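Local structure of twin-arginine translocation pathway signal protein (Burkholderia phytofirmans, 2RJO) at residues A[221-233]-A[242-254]. The protein is probably a periplasmic sugar-binding protein of the type that serves transport, and holds beta-D-galactopyranose in the cleft between its two lobes. Numbering follows the deposited sequence.
Sequences LAGQIPVTGMDGT and SGELVASVDWDPF. With GAL (beta-D-galactopyranose), chain B.
The galactose pocket of this periplasmic-binding-protein fold is reached here by two neighbouring segments, 221-233 and 242-254, which run in the same direction, are joined in sequence by helix 234-241 and bring Asp-231 against Trp-251. The carboxylate of Asp-231 grips two adjacent sugar hydroxyls: GAL O3 donates to OD1 and GAL O2 to OD2, each at 2.7 Å. OD1 also lies at the edge of the indole, in its plane, 2.9 Å from Trp-251 NE1; the N-H points well off the oxygen (117°), which makes this a weak bond. Carboxylate and indole planes stand 71° apart. On the benzene end of the indole, away from the sugar, the selenium of Met-230, a selenomethionine here, meets the ring obliquely, with SE 3.9 Å from Trp-251 CZ2, a Met-aromatic contact, while Met-230 CG lies against Val-249 CG2. Ser-248 OG, with chi1 -177° placing it opposite its own backbone N, accepts from Gly-232 N at 3.1 Å and is also hydrogen-bonded to Asp-206, so the turn just after Asp-231 is tied to helix 206-218.

Farther from the pocket, backbone bonds join the segments: Val-246 N donates to Val-227 O at 2.7 Å, and Gly-229 N to Ala-247 O at 3.0 Å. Leu-245 CD1 packs crosswise on Val-227 CG1 at 4.1 Å, and Pro-226 CB touches Val-246 CG1 at 3.7 Å. One water accepts from Gly-223 N and donates to the carbonyl oxygens of Ile-225 and Glu-244, bridging the loops; Glu-244 reaches Ala-222 CB with OE1, which also forms a salt bridge with Arg-217. With both carboxylate oxygens taken by sugar hydroxyls and OD1 shared weakly with the indole, Asp-231 acts as a bidentate acceptor suited to the vicinal O2/O3 diol, its negative charge probably strengthening both sugar bonds.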
loop_
_atom_site.group_PDB
_atom_site.type_symbol
_atom_site.label_atom_id
_atom_site.label_comp_id
_atom_site.label_asym_id
_atom_site.label_seq_id
_atom_site.Cartn_x
_atom_site.Cartn_y
_atom_site.Cartn_z
ATOM N N LEU A 221 -23.497 -13.642 8.143
ATOM C CA LEU A 221 -23.769 -12.972 6.883
ATOM C C LEU A 221 -22.548 -12.981 5.974
ATOM O O LEU A 221 -22.594 -12.462 4.861
ATOM C CB LEU A 221 -24.224 -11.534 7.135
ATOM C CG LEU A 221 -25.603 -11.449 7.798
ATOM C CD1 LEU A 221 -25.889 -10.024 8.242
ATOM C CD2 LEU A 221 -26.645 -11.933 6.812
ATOM N N ALA A 222 -21.458 -13.578 6.444
ATOM C CA ALA A 222 -20.243 -13.633 5.637
ATOM C C ALA A 222 -20.545 -14.346 4.320
ATOM O O ALA A 222 -20.982 -15.492 4.310
ATOM C CB ALA A 222 -19.148 -14.354 6.395
ATOM N N GLY A 223 -20.332 -13.661 3.203
ATOM C CA GLY A 223 -20.612 -14.272 1.918
ATOM C C GLY A 223 -21.975 -13.880 1.365
ATOM O O GLY A 223 -22.263 -14.138 0.199
ATOM N N GLN A 224 -22.816 -13.268 2.199
ATOM C CA GLN A 224 -24.149 -12.836 1.769
ATOM C C GLN A 224 -24.133 -11.338 1.492
ATOM O O GLN A 224 -24.989 -10.810 0.784
ATOM C CB GLN A 224 -25.211 -13.171 2.832
ATOM C CG GLN A 224 -25.631 -14.639 2.851
ATOM C CD GLN A 224 -26.728 -14.925 3.858
ATOM O OE1 GLN A 224 -27.764 -14.264 3.863
ATOM N NE2 GLN A 224 -26.506 -15.908 4.717
ATOM N N ILE A 225 -23.153 -10.656 2.063
ATOM C CA ILE A 225 -22.991 -9.233 1.849
ATOM C C ILE A 225 -21.633 -9.083 1.160
ATOM O O ILE A 225 -20.600 -9.443 1.725
ATOM C CB ILE A 225 -23.008 -8.464 3.187
ATOM C CG1 ILE A 225 -24.385 -8.606 3.843
ATOM C CG2 ILE A 225 -22.696 -6.991 2.957
ATOM C CD1 ILE A 225 -24.450 -8.041 5.243
ATOM N N PRO A 226 -21.625 -8.575 -0.087
ATOM C CA PRO A 226 -20.389 -8.382 -0.854
ATOM C C PRO A 226 -19.458 -7.338 -0.239
ATOM O O PRO A 226 -19.889 -6.276 0.203
ATOM C CB PRO A 226 -20.906 -7.977 -2.228
ATOM C CG PRO A 226 -22.137 -7.222 -1.907
ATOM C CD PRO A 226 -22.786 -8.107 -0.863
ATOM N N VAL A 227 -18.172 -7.658 -0.217
ATOM C CA VAL A 227 -17.174 -6.769 0.350
ATOM C C VAL A 227 -15.982 -6.678 -0.577
ATOM O O VAL A 227 -15.673 -7.639 -1.285
ATOM C CB VAL A 227 -16.680 -7.301 1.695
ATOM C CG1 VAL A 227 -15.778 -6.273 2.362
ATOM C CG2 VAL A 227 -17.864 -7.659 2.578
ATOM N N THR A 228 -15.324 -5.522 -0.588
ATOM C CA THR A 228 -14.133 -5.339 -1.410
ATOM C C THR A 228 -12.987 -4.750 -0.590
ATOM O O THR A 228 -13.206 -4.101 0.433
ATOM C CB THR A 228 -14.388 -4.420 -2.613
ATOM O OG1 THR A 228 -14.789 -3.122 -2.158
ATOM C CG2 THR A 228 -15.451 -5.011 -3.514
ATOM N N GLY A 229 -11.763 -4.987 -1.049
ATOM C CA GLY A 229 -10.595 -4.485 -0.357
ATOM C C GLY A 229 -9.543 -4.020 -1.343
ATOM O O GLY A 229 -9.871 -3.678 -2.476
HETATM N N MSE A 230 -8.289 -3.997 -0.915
HETATM C CA MSE A 230 -7.186 -3.580 -1.770
HETATM C C MSE A 230 -5.874 -3.976 -1.125
HETATM O O MSE A 230 -5.684 -3.757 0.064
HETATM C CB MSE A 230 -7.214 -2.058 -2.019
HETATM C CG MSE A 230 -7.998 -1.657 -3.268
HETATM SE SE MSE A 230 -7.975 0.113 -3.698
HETATM C CE MSE A 230 -9.478 0.646 -2.946
ATOM N N ASP A 231 -4.988 -4.566 -1.923
ATOM C CA ASP A 231 -3.669 -5.017 -1.486
ATOM C C ASP A 231 -3.337 -6.340 -2.167
ATOM O O ASP A 231 -2.209 -6.553 -2.590
ATOM C CB ASP A 231 -3.596 -5.197 0.042
ATOM C CG ASP A 231 -3.313 -3.886 0.782
ATOM O OD1 ASP A 231 -2.971 -2.891 0.112
ATOM O OD2 ASP A 231 -3.424 -3.855 2.029
ATOM N N GLY A 232 -4.328 -7.218 -2.272
ATOM C CA GLY A 232 -4.112 -8.505 -2.901
ATOM C C GLY A 232 -3.272 -9.429 -2.045
ATOM O O GLY A 232 -2.539 -10.260 -2.567
ATOM N N THR A 233 -3.370 -9.284 -0.728
ATOM C CA THR A 233 -2.613 -10.117 0.199
ATOM C C THR A 233 -3.171 -11.541 0.179
ATOM O O THR A 233 -4.350 -11.744 -0.104
ATOM C CB THR A 233 -2.698 -9.564 1.642
ATOM O OG1 THR A 233 -4.044 -9.677 2.125
ATOM C CG2 THR A 233 -2.286 -8.102 1.674
ATOM N N SER A 242 -13.097 -17.856 -1.801
ATOM C CA SER A 242 -14.183 -18.402 -0.992
ATOM C C SER A 242 -15.489 -17.642 -1.179
ATOM O O SER A 242 -16.494 -17.965 -0.547
ATOM C CB SER A 242 -13.796 -18.380 0.485
ATOM O OG SER A 242 -13.652 -17.050 0.957
ATOM N N GLY A 243 -15.473 -16.629 -2.036
ATOM C CA GLY A 243 -16.676 -15.858 -2.290
ATOM C C GLY A 243 -17.026 -14.819 -1.239
ATOM O O GLY A 243 -18.065 -14.168 -1.329
ATOM N N GLU A 244 -16.172 -14.626 -0.247
ATOM C CA GLU A 244 -16.495 -13.652 0.782
ATOM C C GLU A 244 -16.068 -12.226 0.456
ATOM O O GLU A 244 -16.681 -11.260 0.932
ATOM C CB GLU A 244 -15.933 -14.129 2.114
ATOM C CG GLU A 244 -16.658 -15.395 2.554
ATOM C CD GLU A 244 -16.206 -15.915 3.891
ATOM O OE1 GLU A 244 -15.946 -15.093 4.788
ATOM O OE2 GLU A 244 -16.125 -17.153 4.050
ATOM N N LEU A 245 -15.029 -12.107 -0.371
ATOM C CA LEU A 245 -14.524 -10.814 -0.812
ATOM C C LEU A 245 -14.763 -10.844 -2.313
ATOM O O LEU A 245 -14.357 -11.800 -2.973
ATOM C CB LEU A 245 -13.026 -10.701 -0.517
ATOM C CG LEU A 245 -12.376 -9.332 -0.726
ATOM C CD1 LEU A 245 -12.847 -8.364 0.355
ATOM C CD2 LEU A 245 -10.876 -9.470 -0.666
ATOM N N VAL A 246 -15.433 -9.836 -2.866
ATOM C CA VAL A 246 -15.688 -9.861 -4.302
ATOM C C VAL A 246 -14.562 -9.307 -5.165
ATOM O O VAL A 246 -14.489 -9.610 -6.355
ATOM C CB VAL A 246 -17.005 -9.143 -4.661
ATOM C CG1 VAL A 246 -18.155 -9.807 -3.929
ATOM C CG2 VAL A 246 -16.931 -7.689 -4.305
ATOM N N ALA A 247 -13.668 -8.521 -4.572
ATOM C CA ALA A 247 -12.560 -7.958 -5.334
ATOM C C ALA A 247 -11.503 -7.295 -4.473
ATOM O O ALA A 247 -11.760 -6.906 -3.336
ATOM C CB ALA A 247 -13.084 -6.961 -6.356
ATOM N N SER A 248 -10.305 -7.178 -5.036
ATOM C CA SER A 248 -9.180 -6.530 -4.381
ATOM C C SER A 248 -8.239 -6.038 -5.486
ATOM O O SER A 248 -8.521 -6.205 -6.680
ATOM C CB SER A 248 -8.457 -7.521 -3.469
ATOM O OG SER A 248 -7.397 -6.896 -2.771
ATOM N N VAL A 249 -7.127 -5.428 -5.096
ATOM C CA VAL A 249 -6.163 -4.950 -6.073
ATOM C C VAL A 249 -4.775 -5.312 -5.563
ATOM O O VAL A 249 -4.410 -4.982 -4.436
ATOM C CB VAL A 249 -6.285 -3.424 -6.289
ATOM C CG1 VAL A 249 -5.323 -2.974 -7.384
ATOM C CG2 VAL A 249 -7.724 -3.067 -6.679
ATOM N N ASP A 250 -4.009 -6.015 -6.390
ATOM C CA ASP A 250 -2.676 -6.445 -6.000
ATOM C C ASP A 250 -1.583 -5.438 -6.355
ATOM O O ASP A 250 -1.323 -5.181 -7.536
ATOM C CB ASP A 250 -2.381 -7.801 -6.638
ATOM C CG ASP A 250 -1.222 -8.512 -5.980
ATOM O OD1 ASP A 250 -0.706 -8.003 -4.957
ATOM O OD2 ASP A 250 -0.833 -9.586 -6.478
ATOM N N TRP A 251 -0.968 -4.865 -5.316
ATOM C CA TRP A 251 0.103 -3.879 -5.464
ATOM C C TRP A 251 1.426 -4.627 -5.498
ATOM O O TRP A 251 2.459 -4.072 -5.856
ATOM C CB TRP A 251 0.154 -2.929 -4.263
ATOM C CG TRP A 251 -1.152 -2.333 -3.795
ATOM C CD1 TRP A 251 -1.629 -2.337 -2.513
ATOM C CD2 TRP A 251 -2.080 -1.547 -4.561
ATOM N NE1 TRP A 251 -2.783 -1.599 -2.430
ATOM C CE2 TRP A 251 -3.084 -1.100 -3.671
ATOM C CE3 TRP A 251 -2.158 -1.167 -5.907
ATOM C CZ2 TRP A 251 -4.156 -0.297 -4.086
ATOM C CZ3 TRP A 251 -3.228 -0.366 -6.318
ATOM C CH2 TRP A 251 -4.209 0.060 -5.408
ATOM N N ASP A 252 1.381 -5.889 -5.098
ATOM C CA ASP A 252 2.567 -6.722 -5.053
ATOM C C ASP A 252 3.561 -6.124 -4.054
ATOM O O ASP A 252 4.609 -5.596 -4.426
ATOM C CB ASP A 252 3.206 -6.815 -6.432
ATOM C CG ASP A 252 4.051 -8.050 -6.586
ATOM O OD1 ASP A 252 4.446 -8.629 -5.547
ATOM O OD2 ASP A 252 4.326 -8.434 -7.741
ATOM N N PRO A 253 3.214 -6.174 -2.761
ATOM C CA PRO A 253 4.070 -5.643 -1.701
ATOM C C PRO A 253 5.443 -6.302 -1.721
ATOM O O PRO A 253 6.457 -5.642 -1.510
ATOM C CB PRO A 253 3.271 -5.929 -0.427
ATOM C CG PRO A 253 2.344 -7.050 -0.824
ATOM C CD PRO A 253 1.942 -6.671 -2.212
ATOM N N PHE A 254 5.480 -7.601 -1.988
ATOM C CA PHE A 254 6.755 -8.302 -2.067
ATOM C C PHE A 254 7.664 -7.544 -3.038
ATOM O O PHE A 254 8.755 -7.127 -2.683
ATOM C CB PHE A 254 6.538 -9.720 -2.584
ATOM C CG PHE A 254 7.800 -10.515 -2.716
ATOM C CD1 PHE A 254 8.259 -11.296 -1.660
ATOM C CD2 PHE A 254 8.532 -10.488 -3.899
ATOM C CE1 PHE A 254 9.434 -12.047 -1.777
ATOM C CE2 PHE A 254 9.711 -11.232 -4.030
ATOM C CZ PHE A 254 10.162 -12.016 -2.963
HETATM C C1 GAL B . -1.190 -0.064 4.516
HETATM C C2 GAL B . -2.215 -0.439 3.421
HETATM C C3 GAL B . -1.618 -0.081 2.041
HETATM C C4 GAL B . -1.316 1.427 2.012
HETATM C C5 GAL B . -0.310 1.710 3.162
HETATM C C6 GAL B . 0.007 3.191 3.171
HETATM O O1 GAL B . -1.747 -0.379 5.805
HETATM O O2 GAL B . -2.479 -1.840 3.471
HETATM O O3 GAL B . -2.552 -0.389 1.008
HETATM O O4 GAL B . -2.527 2.145 2.249
HETATM O O5 GAL B . -0.896 1.360 4.460
HETATM O O6 GAL B . 0.929 3.427 4.219
HETATM O O HOH W 1 -18.811 -11.467 2.660
HETATM O O HOH W 2 -0.029 -11.078 -3.425
#